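Local coordinates for protein glucanase (Clostridium thermocellum, PDB 5GXX) that probably hydrolyses the internal beta-1,4-glycosidic bonds of cellulose as a family 9 endoglucanase of the cellulosome, at residues A101-D106 against L165-K170; A143-M148 against E173-T178; G213-N216 against A221-Y224; I254-A259 against E263-F268. The protein carries 1 engineered substitution. One frame throughout, in Å; residues are numbered along the deposited sequence.

Contact 1: A101-D106 against L165-K170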
loop_
_atom_site.group_PDB
_atom_site.type_symbol
_atom_site.label_atom_id
_atom_site.label_comp_id
_atom_site.label_asym_id
_atom_site.label_seq_id
_atom_site.Cartn_x
_atom_site.Cartn_y
_atom_site.Cartn_z
ATOM N N ALA A 101 11.906 15.735 41.962
ATOM C CA ALA A 101 11.114 14.542 41.671
ATOM C C ALA A 101 11.907 13.427 40.998
ATOM O O ALA A 101 11.472 12.273 40.989
ATOM C CB ALA A 101 9.851 14.894 40.880
ATOM N N CYS A 102 13.077 13.761 40.455
ATOM C CA CYS A 102 13.956 12.781 39.806
ATOM C C CYS A 102 14.775 11.928 40.783
ATOM O O CYS A 102 15.428 10.978 40.354
ATOM C CB CYS A 102 14.961 13.485 38.899
ATOM S SG CYS A 102 14.229 14.076 37.354
ATOM N N ASP A 103 14.750 12.264 42.070
ATOM C CA ASP A 103 15.536 11.541 43.064
ATOM C C ASP A 103 15.187 10.054 43.110
ATOM O O ASP A 103 14.009 9.702 43.195
ATOM C CB ASP A 103 15.301 12.137 44.456
ATOM C CG ASP A 103 16.101 11.446 45.542
ATOM O OD1 ASP A 103 17.286 11.105 45.332
ATOM O OD2 ASP A 103 15.522 11.264 46.634
ATOM N N ARG A 104 16.205 9.195 43.066
ATOM C CA ARG A 104 16.020 7.759 43.294
ATOM C C ARG A 104 17.047 7.277 44.325
ATOM O O ARG A 104 17.417 6.102 44.348
ATOM C CB ARG A 104 16.106 6.964 41.980
ATOM C CG ARG A 104 15.031 7.264 40.920
ATOM C CD ARG A 104 13.639 6.891 41.402
ATOM N NE ARG A 104 12.548 7.103 40.452
ATOM C CZ ARG A 104 11.804 8.207 40.347
ATOM N NH1 ARG A 104 12.025 9.288 41.100
ATOM N NH2 ARG A 104 10.825 8.217 39.452
ATOM N N GLY A 105 17.536 8.209 45.145
ATOM C CA GLY A 105 18.457 7.925 46.251
ATOM C C GLY A 105 19.934 7.839 45.917
ATOM O O GLY A 105 20.683 8.812 46.048
ATOM N N ASP A 106 20.351 6.649 45.504
ATOM C CA ASP A 106 21.717 6.361 45.089
ATOM C C ASP A 106 21.898 6.692 43.603
ATOM O O ASP A 106 22.930 6.383 43.003
ATOM C CB ASP A 106 21.931 4.865 45.300
ATOM C CG ASP A 106 20.722 4.053 44.842
ATOM O OD1 ASP A 106 20.458 4.030 43.614
ATOM O OD2 ASP A 106 20.007 3.479 45.701
ATOM N N LEU A 165 17.559 23.003 49.080
ATOM C CA LEU A 165 18.896 22.914 49.656
ATOM C C LEU A 165 19.206 21.486 50.103
ATOM O O LEU A 165 20.314 20.990 49.898
ATOM C CB LEU A 165 19.066 23.896 50.827
ATOM C CG LEU A 165 20.432 23.823 51.520
ATOM C CD1 LEU A 165 21.620 24.124 50.593
ATOM C CD2 LEU A 165 20.460 24.725 52.744
ATOM N N ARG A 166 18.207 20.827 50.687
ATOM C CA ARG A 166 18.350 19.436 51.098
ATOM C C ARG A 166 18.734 18.545 49.909
ATOM O O ARG A 166 19.671 17.741 50.006
ATOM C CB ARG A 166 17.060 18.953 51.763
ATOM C CG ARG A 166 17.060 17.477 52.150
ATOM C CD ARG A 166 15.738 17.081 52.817
ATOM N NE ARG A 166 15.626 15.640 53.048
ATOM C CZ ARG A 166 16.142 14.992 54.098
ATOM N NH1 ARG A 166 16.847 15.641 55.020
ATOM N NH2 ARG A 166 15.975 13.676 54.206
ATOM N N TYR A 167 18.019 18.709 48.794
ATOM C CA TYR A 167 18.276 17.926 47.586
ATOM C C TYR A 167 19.552 18.363 46.875
ATOM O O TYR A 167 20.248 17.527 46.304
ATOM C CB TYR A 167 17.063 17.920 46.654
ATOM C CG TYR A 167 15.998 16.965 47.156
ATOM C CD1 TYR A 167 15.141 17.328 48.199
ATOM C CD2 TYR A 167 15.876 15.688 46.615
ATOM C CE1 TYR A 167 14.184 16.436 48.687
ATOM C CE2 TYR A 167 14.920 14.789 47.092
ATOM C CZ TYR A 167 14.070 15.176 48.117
ATOM O OH TYR A 167 13.120 14.291 48.592
ATOM N N ALA A 168 19.867 19.657 46.913
ATOM C CA ALA A 168 21.156 20.107 46.391
ATOM C C ALA A 168 22.307 19.381 47.087
ATOM O O ALA A 168 23.268 18.951 46.443
ATOM C CB ALA A 168 21.308 21.594 46.569
ATOM N N LYS A 169 22.212 19.235 48.409
ATOM C CA LYS A 169 23.241 18.530 49.162
ATOM C C LYS A 169 23.227 17.034 48.868
ATOM O O LYS A 169 24.299 16.428 48.783
ATOM C CB LYS A 169 23.045 18.753 50.658
ATOM C CG LYS A 169 23.300 20.173 51.116
ATOM C CD LYS A 169 23.014 20.317 52.607
ATOM C CE LYS A 169 23.315 21.719 53.094
ATOM N NZ LYS A 169 23.345 21.733 54.591
ATOM N N LYS A 170 22.033 16.456 48.712
ATOM C CA LYS A 170 21.910 15.037 48.382
ATOM C C LYS A 170 22.642 14.767 47.068
ATOM O O LYS A 170 23.486 13.874 46.965
ATOM C CB LYS A 170 20.444 14.604 48.245
ATOM C CG LYS A 170 19.686 14.216 49.503
ATOM C CD LYS A 170 18.317 13.683 49.095
ATOM C CE LYS A 170 17.368 13.527 50.275
ATOM N NZ LYS A 170 17.741 12.363 51.120
HETATM O O HOH W 1 12.933 11.996 47.280
#

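Contact 2: A143-M148 against E173-T178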
loop_
_atom_site.group_PDB
_atom_site.type_symbol
_atom_site.label_atom_id
_atom_site.label_comp_id
_atom_site.label_asym_id
_atom_site.label_seq_id
_atom_site.Cartn_x
_atom_site.Cartn_y
_atom_site.Cartn_z
ATOM N N ALA A 143 28.453 14.774 36.103
ATOM C CA ALA A 143 28.094 16.022 35.417
ATOM C C ALA A 143 26.608 16.330 35.571
ATOM O O ALA A 143 26.231 17.386 36.084
ATOM C CB ALA A 143 28.478 15.960 33.943
ATOM N N VAL A 144 25.754 15.387 35.190
ATOM C CA VAL A 144 24.320 15.653 35.268
ATOM C C VAL A 144 23.866 15.828 36.720
ATOM O O VAL A 144 23.115 16.763 37.018
ATOM C CB VAL A 144 23.464 14.644 34.471
ATOM C CG1 VAL A 144 23.500 13.249 35.100
ATOM C CG2 VAL A 144 22.029 15.149 34.307
ATOM N N VAL A 145 24.315 14.958 37.626
ATOM C CA VAL A 145 23.919 15.113 39.021
ATOM C C VAL A 145 24.495 16.369 39.679
ATOM O O VAL A 145 23.831 16.996 40.506
ATOM C CB VAL A 145 24.279 13.849 39.857
ATOM C CG1 VAL A 145 23.899 14.008 41.335
ATOM C CG2 VAL A 145 23.577 12.605 39.299
ATOM N N GLY A 146 25.715 16.744 39.308
ATOM C CA GLY A 146 26.347 17.937 39.857
ATOM C C GLY A 146 25.614 19.191 39.402
ATOM O O GLY A 146 25.437 20.143 40.168
ATOM N N GLN A 147 25.193 19.189 38.143
ATOM C CA GLN A 147 24.412 20.317 37.617
ATOM C C GLN A 147 23.044 20.419 38.283
ATOM O O GLN A 147 22.590 21.515 38.622
ATOM C CB GLN A 147 24.297 20.269 36.081
ATOM C CG GLN A 147 23.712 21.529 35.421
ATOM C CD GLN A 147 24.519 22.789 35.684
ATOM O OE1 GLN A 147 24.003 23.740 36.266
ATOM N NE2 GLN A 147 25.784 22.801 35.269
ATOM N N MET A 148 22.406 19.275 38.523
ATOM C CA MET A 148 21.125 19.277 39.227
ATOM C C MET A 148 21.328 19.838 40.637
ATOM O O MET A 148 20.509 20.618 41.124
ATOM C CB MET A 148 20.504 17.874 39.268
ATOM C CG MET A 148 20.134 17.317 37.893
ATOM S SD MET A 148 19.786 15.532 37.892
ATOM C CE MET A 148 18.354 15.436 38.980
ATOM N N GLU A 173 26.562 15.362 47.097
ATOM C CA GLU A 173 27.278 14.277 47.744
ATOM C C GLU A 173 27.407 13.060 46.829
ATOM O O GLU A 173 28.464 12.417 46.816
ATOM C CB GLU A 173 26.616 13.933 49.082
ATOM C CG GLU A 173 26.879 14.983 50.153
ATOM C CD GLU A 173 25.872 14.952 51.295
ATOM O OE1 GLU A 173 25.103 13.969 51.411
ATOM O OE2 GLU A 173 25.841 15.921 52.089
ATOM N N LEU A 174 26.336 12.745 46.099
ATOM C CA LEU A 174 26.304 11.607 45.182
ATOM C C LEU A 174 27.254 11.854 44.027
ATOM O O LEU A 174 28.028 10.990 43.634
ATOM C CB LEU A 174 24.893 11.349 44.641
ATOM C CG LEU A 174 24.731 10.335 43.498
ATOM C CD1 LEU A 174 25.195 8.956 43.938
ATOM C CD2 LEU A 174 23.308 10.259 42.951
ATOM N N ALA A 175 27.187 13.053 43.468
ATOM C CA ALA A 175 28.026 13.377 42.329
ATOM C C ALA A 175 29.498 13.337 42.702
ATOM O O ALA A 175 30.332 12.854 41.936
ATOM C CB ALA A 175 27.650 14.752 41.803
ATOM N N ASP A 176 29.789 13.838 43.898
ATOM C CA ASP A 176 31.150 13.929 44.406
ATOM C C ASP A 176 31.723 12.572 44.833
ATOM O O ASP A 176 32.936 12.374 44.835
ATOM C CB ASP A 176 31.173 14.928 45.568
ATOM C CG ASP A 176 32.572 15.279 46.041
ATOM O OD1 ASP A 176 33.478 15.494 45.205
ATOM O OD2 ASP A 176 32.728 15.401 47.281
ATOM N N ALA A 177 30.851 11.627 45.169
ATOM C CA ALA A 177 31.297 10.302 45.597
ATOM C C ALA A 177 31.505 9.432 44.358
ATOM O O ALA A 177 32.417 8.606 44.325
ATOM C CB ALA A 177 30.266 9.686 46.522
ATOM N N THR A 178 30.682 9.653 43.333
ATOM C CA THR A 178 30.679 8.859 42.104
ATOM C C THR A 178 31.873 9.173 41.199
ATOM O O THR A 178 32.451 8.275 40.584
ATOM C CB THR A 178 29.362 9.061 41.320
ATOM O OG1 THR A 178 28.240 8.682 42.122
ATOM C CG2 THR A 178 29.323 8.260 40.031
#

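Contact 3: G213-N216 against A221-Y224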
loop_
_atom_site.group_PDB
_atom_site.type_symbol
_atom_site.label_atom_id
_atom_site.label_comp_id
_atom_site.label_asym_id
_atom_site.label_seq_id
_atom_site.Cartn_x
_atom_site.Cartn_y
_atom_site.Cartn_z
ATOM N N GLY A 213 27.520 29.125 53.395
ATOM C CA GLY A 213 28.661 29.755 54.054
ATOM C C GLY A 213 29.604 28.760 54.709
ATOM O O GLY A 213 30.539 29.149 55.408
ATOM N N ASP A 214 29.356 27.480 54.454
ATOM C CA ASP A 214 30.100 26.368 55.024
ATOM C C ASP A 214 31.395 26.251 54.239
ATOM O O ASP A 214 31.392 26.040 53.021
ATOM C CB ASP A 214 29.264 25.087 54.912
ATOM C CG ASP A 214 29.913 23.872 55.552
ATOM O OD1 ASP A 214 31.151 23.837 55.743
ATOM O OD2 ASP A 214 29.147 22.927 55.860
ATOM N N ARG A 215 32.497 26.405 54.960
ATOM C CA ARG A 215 33.805 26.450 54.322
ATOM C C ARG A 215 34.267 25.119 53.739
ATOM O O ARG A 215 35.157 25.106 52.887
ATOM C CB ARG A 215 34.836 27.064 55.258
ATOM C CG ARG A 215 35.114 28.525 54.931
ATOM C CD ARG A 215 36.581 28.794 55.149
ATOM N NE ARG A 215 37.419 27.993 54.257
ATOM C CZ ARG A 215 37.844 28.420 53.070
ATOM N NH1 ARG A 215 37.510 29.633 52.656
ATOM N NH2 ARG A 215 38.609 27.664 52.293
ATOM N N ASN A 216 33.656 24.012 54.156
ATOM C CA ASN A 216 33.939 22.727 53.524
ATOM C C ASN A 216 33.679 22.787 52.026
ATOM O O ASN A 216 34.463 22.248 51.246
ATOM C CB ASN A 216 33.133 21.590 54.149
ATOM C CG ASN A 216 33.469 21.388 55.609
ATOM O OD1 ASN A 216 34.505 21.857 56.086
ATOM N ND2 ASN A 216 32.590 20.696 56.330
ATOM N N ALA A 221 35.550 23.326 46.473
ATOM C CA ALA A 221 35.590 24.104 45.230
ATOM C C ALA A 221 37.032 24.353 44.795
ATOM O O ALA A 221 37.419 24.033 43.663
ATOM C CB ALA A 221 34.840 25.422 45.408
ATOM N N GLU A 222 37.827 24.886 45.720
ATOM C CA GLU A 222 39.218 25.228 45.424
ATOM C C GLU A 222 40.072 24.007 45.085
ATOM O O GLU A 222 40.988 24.106 44.269
ATOM C CB GLU A 222 39.816 26.114 46.520
ATOM C CG GLU A 222 39.040 27.415 46.672
ATOM C CD GLU A 222 39.801 28.524 47.364
ATOM O OE1 GLU A 222 39.840 28.523 48.620
ATOM O OE2 GLU A 222 40.334 29.409 46.654
ATOM N N SER A 223 39.704 22.850 45.630
ATOM C CA SER A 223 40.371 21.584 45.337
ATOM C C SER A 223 40.134 21.066 43.915
ATOM O O SER A 223 40.892 20.237 43.409
ATOM C CB SER A 223 39.949 20.522 46.359
ATOM O OG SER A 223 38.779 19.820 45.968
ATOM N N TYR A 224 39.072 21.535 43.266
ATOM C CA TYR A 224 38.745 21.053 41.927
ATOM C C TYR A 224 39.482 21.802 40.825
ATOM O O TYR A 224 39.605 21.274 39.718
ATOM C CB TYR A 224 37.242 21.136 41.646
ATOM C CG TYR A 224 36.366 20.336 42.583
ATOM C CD1 TYR A 224 36.554 18.969 42.765
ATOM C CD2 TYR A 224 35.318 20.950 43.260
ATOM C CE1 TYR A 224 35.739 18.242 43.627
ATOM C CE2 TYR A 224 34.495 20.228 44.118
ATOM C CZ TYR A 224 34.715 18.878 44.301
ATOM O OH TYR A 224 33.879 18.171 45.151
#

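Contact 4: I254-A259 against E263-F268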
loop_
_atom_site.group_PDB
_atom_site.type_symbol
_atom_site.label_atom_id
_atom_site.label_comp_id
_atom_site.label_asym_id
_atom_site.label_seq_id
_atom_site.Cartn_x
_atom_site.Cartn_y
_atom_site.Cartn_z
ATOM N N ILE A 254 34.347 33.322 38.117
ATOM C CA ILE A 254 33.854 34.667 38.371
ATOM C C ILE A 254 33.264 34.772 39.775
ATOM O O ILE A 254 33.577 35.714 40.502
ATOM C CB ILE A 254 32.885 35.132 37.258
ATOM C CG1 ILE A 254 33.697 35.446 35.993
ATOM C CG2 ILE A 254 32.047 36.331 37.700
ATOM C CD1 ILE A 254 32.837 35.583 34.751
ATOM N N LEU A 255 32.445 33.792 40.151
ATOM C CA LEU A 255 31.866 33.759 41.484
ATOM C C LEU A 255 32.951 33.638 42.547
ATOM O O LEU A 255 32.840 34.255 43.603
ATOM C CB LEU A 255 30.863 32.603 41.614
ATOM C CG LEU A 255 29.609 32.689 40.744
ATOM C CD1 LEU A 255 28.856 31.362 40.798
ATOM C CD2 LEU A 255 28.710 33.867 41.129
ATOM N N LEU A 256 33.997 32.858 42.287
ATOM C CA LEU A 256 35.078 32.670 43.258
ATOM C C LEU A 256 36.033 33.860 43.363
ATOM O O LEU A 256 36.653 34.068 44.409
ATOM C CB LEU A 256 35.877 31.410 42.936
ATOM C CG LEU A 256 35.250 30.059 43.301
ATOM C CD1 LEU A 256 36.302 28.990 43.057
ATOM C CD2 LEU A 256 34.831 30.025 44.775
ATOM N N ALA A 257 36.154 34.627 42.277
ATOM C CA ALA A 257 36.854 35.910 42.306
ATOM C C ALA A 257 36.140 36.854 43.261
ATOM O O ALA A 257 36.781 37.479 44.109
ATOM C CB ALA A 257 36.913 36.529 40.909
ATOM N N ARG A 258 34.820 36.955 43.126
ATOM C CA ARG A 258 34.047 37.789 44.043
ATOM C C ARG A 258 34.121 37.275 45.488
ATOM O O ARG A 258 34.337 38.061 46.417
ATOM C CB ARG A 258 32.616 37.986 43.538
ATOM C CG ARG A 258 31.764 38.937 44.360
ATOM C CD ARG A 258 30.474 39.268 43.635
ATOM N NE ARG A 258 29.632 38.076 43.505
ATOM C CZ ARG A 258 28.509 38.012 42.800
ATOM N NH1 ARG A 258 28.059 39.072 42.150
ATOM N NH2 ARG A 258 27.827 36.877 42.767
ATOM N N ALA A 259 34.008 35.963 45.678
ATOM C CA ALA A 259 33.943 35.388 47.029
ATOM C C ALA A 259 35.239 35.387 47.840
ATOM O O ALA A 259 35.200 35.666 49.041
ATOM C CB ALA A 259 33.333 33.989 47.003
ATOM N N GLU A 263 43.539 36.549 43.527
ATOM C CA GLU A 263 44.017 37.059 42.247
ATOM C C GLU A 263 43.976 36.002 41.144
ATOM O O GLU A 263 43.742 36.337 39.979
ATOM C CB GLU A 263 45.419 37.663 42.420
ATOM C CG GLU A 263 46.148 38.021 41.134
ATOM C CD GLU A 263 45.536 39.193 40.385
ATOM O OE1 GLU A 263 44.593 39.843 40.901
ATOM O OE2 GLU A 263 46.018 39.446 39.256
ATOM N N GLU A 264 44.180 34.734 41.500
ATOM C CA GLU A 264 44.084 33.655 40.512
ATOM C C GLU A 264 42.738 33.639 39.776
ATOM O O GLU A 264 42.689 33.344 38.580
ATOM C CB GLU A 264 44.396 32.291 41.136
ATOM C CG GLU A 264 43.295 31.747 42.028
ATOM C CD GLU A 264 43.705 30.475 42.740
ATOM O OE1 GLU A 264 44.528 30.562 43.673
ATOM O OE2 GLU A 264 43.189 29.396 42.385
ATOM N N TYR A 265 41.662 33.968 40.484
ATOM C CA TYR A 265 40.318 33.939 39.908
ATOM C C TYR A 265 40.089 35.185 39.058
ATOM O O TYR A 265 39.386 35.135 38.044
ATOM C CB TYR A 265 39.240 33.797 40.982
ATOM C CG TYR A 265 39.433 32.549 41.814
ATOM C CD1 TYR A 265 39.429 31.297 41.208
ATOM C CD2 TYR A 265 39.640 32.617 43.189
ATOM C CE1 TYR A 265 39.619 30.142 41.935
ATOM C CE2 TYR A 265 39.843 31.454 43.935
ATOM C CZ TYR A 265 39.831 30.229 43.295
ATOM O OH TYR A 265 40.027 29.056 43.989
ATOM N N HIS A 266 40.674 36.301 39.486
ATOM C CA HIS A 266 40.585 37.548 38.735
ATOM C C HIS A 266 41.386 37.483 37.443
ATOM O O HIS A 266 40.907 37.903 36.380
ATOM C CB HIS A 266 41.000 38.751 39.593
ATOM C CG HIS A 266 39.941 39.179 40.553
ATOM N ND1 HIS A 266 38.799 39.841 40.158
ATOM C CD2 HIS A 266 39.840 39.023 41.896
ATOM C CE1 HIS A 266 38.038 40.080 41.211
ATOM N NE2 HIS A 266 38.645 39.585 42.277
ATOM N N LYS A 267 42.582 36.911 37.525
ATOM C CA LYS A 267 43.406 36.682 36.349
ATOM C C LYS A 267 42.664 35.835 35.323
ATOM O O LYS A 267 42.674 36.181 34.128
ATOM C CB LYS A 267 44.737 36.020 36.711
ATOM C CG LYS A 267 45.610 35.647 35.526
ATOM C CD LYS A 267 46.975 35.132 35.972
ATOM C CE LYS A 267 47.851 34.837 34.764
ATOM N NZ LYS A 267 49.276 34.676 35.164
ATOM N N PHE A 268 42.066 34.738 35.787
ATOM C CA PHE A 268 41.280 33.882 34.900
ATOM C C PHE A 268 40.109 34.620 34.256
ATOM O O PHE A 268 39.957 34.542 33.033
ATOM C CB PHE A 268 40.764 32.612 35.590
ATOM C CG PHE A 268 39.874 31.802 34.685
ATOM C CD1 PHE A 268 40.436 30.876 33.824
ATOM C CD2 PHE A 268 38.510 32.063 34.612
ATOM C CE1 PHE A 268 39.632 30.154 32.942
ATOM C CE2 PHE A 268 37.699 31.349 33.739
ATOM C CZ PHE A 268 38.267 30.402 32.895
HETATM O O HOH W 2 37.471 40.595 44.462
#

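Contact 1: A101-D106 against L165-K170
Asp103 meets the ring of Tyr167 at its edge; CB, CG and OD2 all come close to the ring, while OD1 turns back to the loop. CB comes in near the plane of the ring, 3.8 Å from Tyr167 CE2. Beyond it, CG stands anti to the backbone N (chi1 -179°), which carries the carboxylate out of the loop and past the ring rim, with the two planes almost perpendicular (83°). OD1 stays with its own backbone: it accepts from Gly105 N at 2.9 Å, from above the carboxylate plane, forming an Asx turn in which the positive phi of Gly105 is easily adopted. OD2 takes the other direction, 3.6 Å from Tyr167 CE2, where the slightly positive C-H rim probably suits a carboxylate oxygen. A water donates to Asp103 OD2 (2.8 Å) and lies 2.7 Å from Tyr167 OH, bridging the two side chains in the ring plane. Lys170 CD lies 4.0 Å above one face of the same ring, toward its rim, and Lys170 NZ stops 5.1 Å from Asp103 OD2, a separation at which the opposite charges probably attract only weakly. Arg104 NH1 braces the loop by binding the carbonyls of both Ala101 and Asp103. This loop links helix 85-101 to strand 108-112, and Cys102 bonds through its backbone to Val109 of that strand, while Tyr167 and Ala168 rest on Leu152 of helix 142-158.

Contact 2: A143-M148 against E173-T178
Leu174 O is held by two donors from the same residue, Thr178: the hydroxyl OG1 at 2.8 Å and the backbone N at 3.0 Å, reaching it from opposite faces of the carbonyl plane. Threonine suits the last turn of helix 162-178 because its hydroxyl, turned beside its own backbone N (chi1 -59°), can fold back onto the carbonyl four residues earlier. The side chain of Leu174 meanwhile serves the neighbouring helix, its CD2 touching Val145 CG1 at 4.1 Å. Val145 CG1 lies anti to its backbone N (chi1 179°), a position that brings this one branch over Ala175, 3.9 Å from Ala175 CB. The two segments belong to the helical part of the catalytic domain, which in family 9 hydrolases is an (alpha/alpha)6 barrel, and they run nearly antiparallel: the axes approach to 8.3 Å with 151° between their directions. Small residues make this closeness possible. Gly146 presents bare backbone, so the methyl of Ala175 settles directly on it, with Ala175 CB 3.7 Å from Gly146 N and the two CA atoms 5.5 Å apart. Both residues are buried, and no hydrogen bond joins the two segments, though Ala175 O is bonded to Ser142 OG just before the first; the contact is made of hydrocarbon against hydrocarbon and backbone. Leu201 of helix 198-212 also packs on Ala175, while Ala143 touches Glu200, a ligand of the calcium ion nearby. Elsewhere on helix 162-178, Asp176 forms salt bridges with Arg179 and Lys220.

Contact 3: G213-N216 against A221-Y224
Glu222 OE1 lies at the edge of the Arg215 guanidinium, near its plane, while the carboxylate itself is turned 62° away from that plane. The two residues sit two turns apart on the short surface helix 215-224, so both side chains leave from the same flank. Arg215 NH2 and Glu222 OE1 are 4.0 Å apart, a long salt bridge and probably a modest attraction. The arginine gets there by bends at chi2 and chi3 that swing its end along the helix, whereas the glutamate runs out extended beyond CG. Each has a stronger partner elsewhere: Arg215 NH2 pairs with Asp219, one turn on, and Glu222 OE2 accepts from Tyr265 OH and forms a salt bridge with Lys262. Long charged side chains suit this surface helix because each end can reach a second partner. Tyr224, by contrast, is buried against helix 198-212, Ser223 OG lying 4.0 Å above one face of its ring, toward the rim. Gly213, with positive phi, ends the previous helix, and Asp214 is the N-cap of the new one: Asp214 OD1 accepts from Asn216 N at 3.0 Å, met on its anti side and 35° out of the carboxylate plane.

Contact 4: I254-A259 against E263-F268
Helices 249-260 and 263-276, joined by a very tight turn, form a roughly antiparallel helical hairpin of the family 9 catalytic domain, and Leu256 and Ala257 of the first meet Tyr265 and His266 of the second. The axes of the two segments come within 8.0 Å, with 140° between their directions. At the middle, Ala257 and Tyr265 have their CA atoms only 4.7 Å apart; alanine suits this place because its small methyl fits between Tyr265 CB, 3.6 Å from Ala257 CB, and the His266 ring. The tyrosine ring is covered on both faces. Leu256 CB stands over the centre of one, 3.8 Å from the centroid in a CH-pi contact, and Glu264 CG lies over the other; Leu256 CD1 continues along the ring to CE1 and CZ. At the far end, Tyr265 OH is bonded to Glu222 of helix 215-224. His266 stands with CG beside its backbone N (chi1 -77°), which lays its ring over the methyl of Ala257, with Ala257 CB 3.7 Å from the ring centroid in a second CH-pi contact. Its two nitrogens have separate duties: ND1 bonds to Tyr315 OH of helix 301-318, while a water in the ring plane sits 2.7 Å from His266 NE2 and donates to Ala257 O at 3.2 Å.

How the contacts relate
Contacts 2 and 4 are buried helix pairs, both roughly antiparallel and built on an alanine, but contact 2 is aliphatic, with a glycine at the closest approach, while contact 4 adds aromatic faces and a water. Contacts 1 and 3 lie at the surface, where polar groups dominate: a water bridge in one, a long ion pair in the other. Contacts 1 and 2 share helix 162-178 and touch directly, Cys102 CB lying against Met148 CE. Buried-to-surface links continue through probable hydrogen bonds: Asp176 of contact 2 with Tyr224 of contact 3, and Glu222 of contact 3 with Tyr265 of contact 4. Helix 215-224 thus connects contacts 2 and 4, whose segments do not touch.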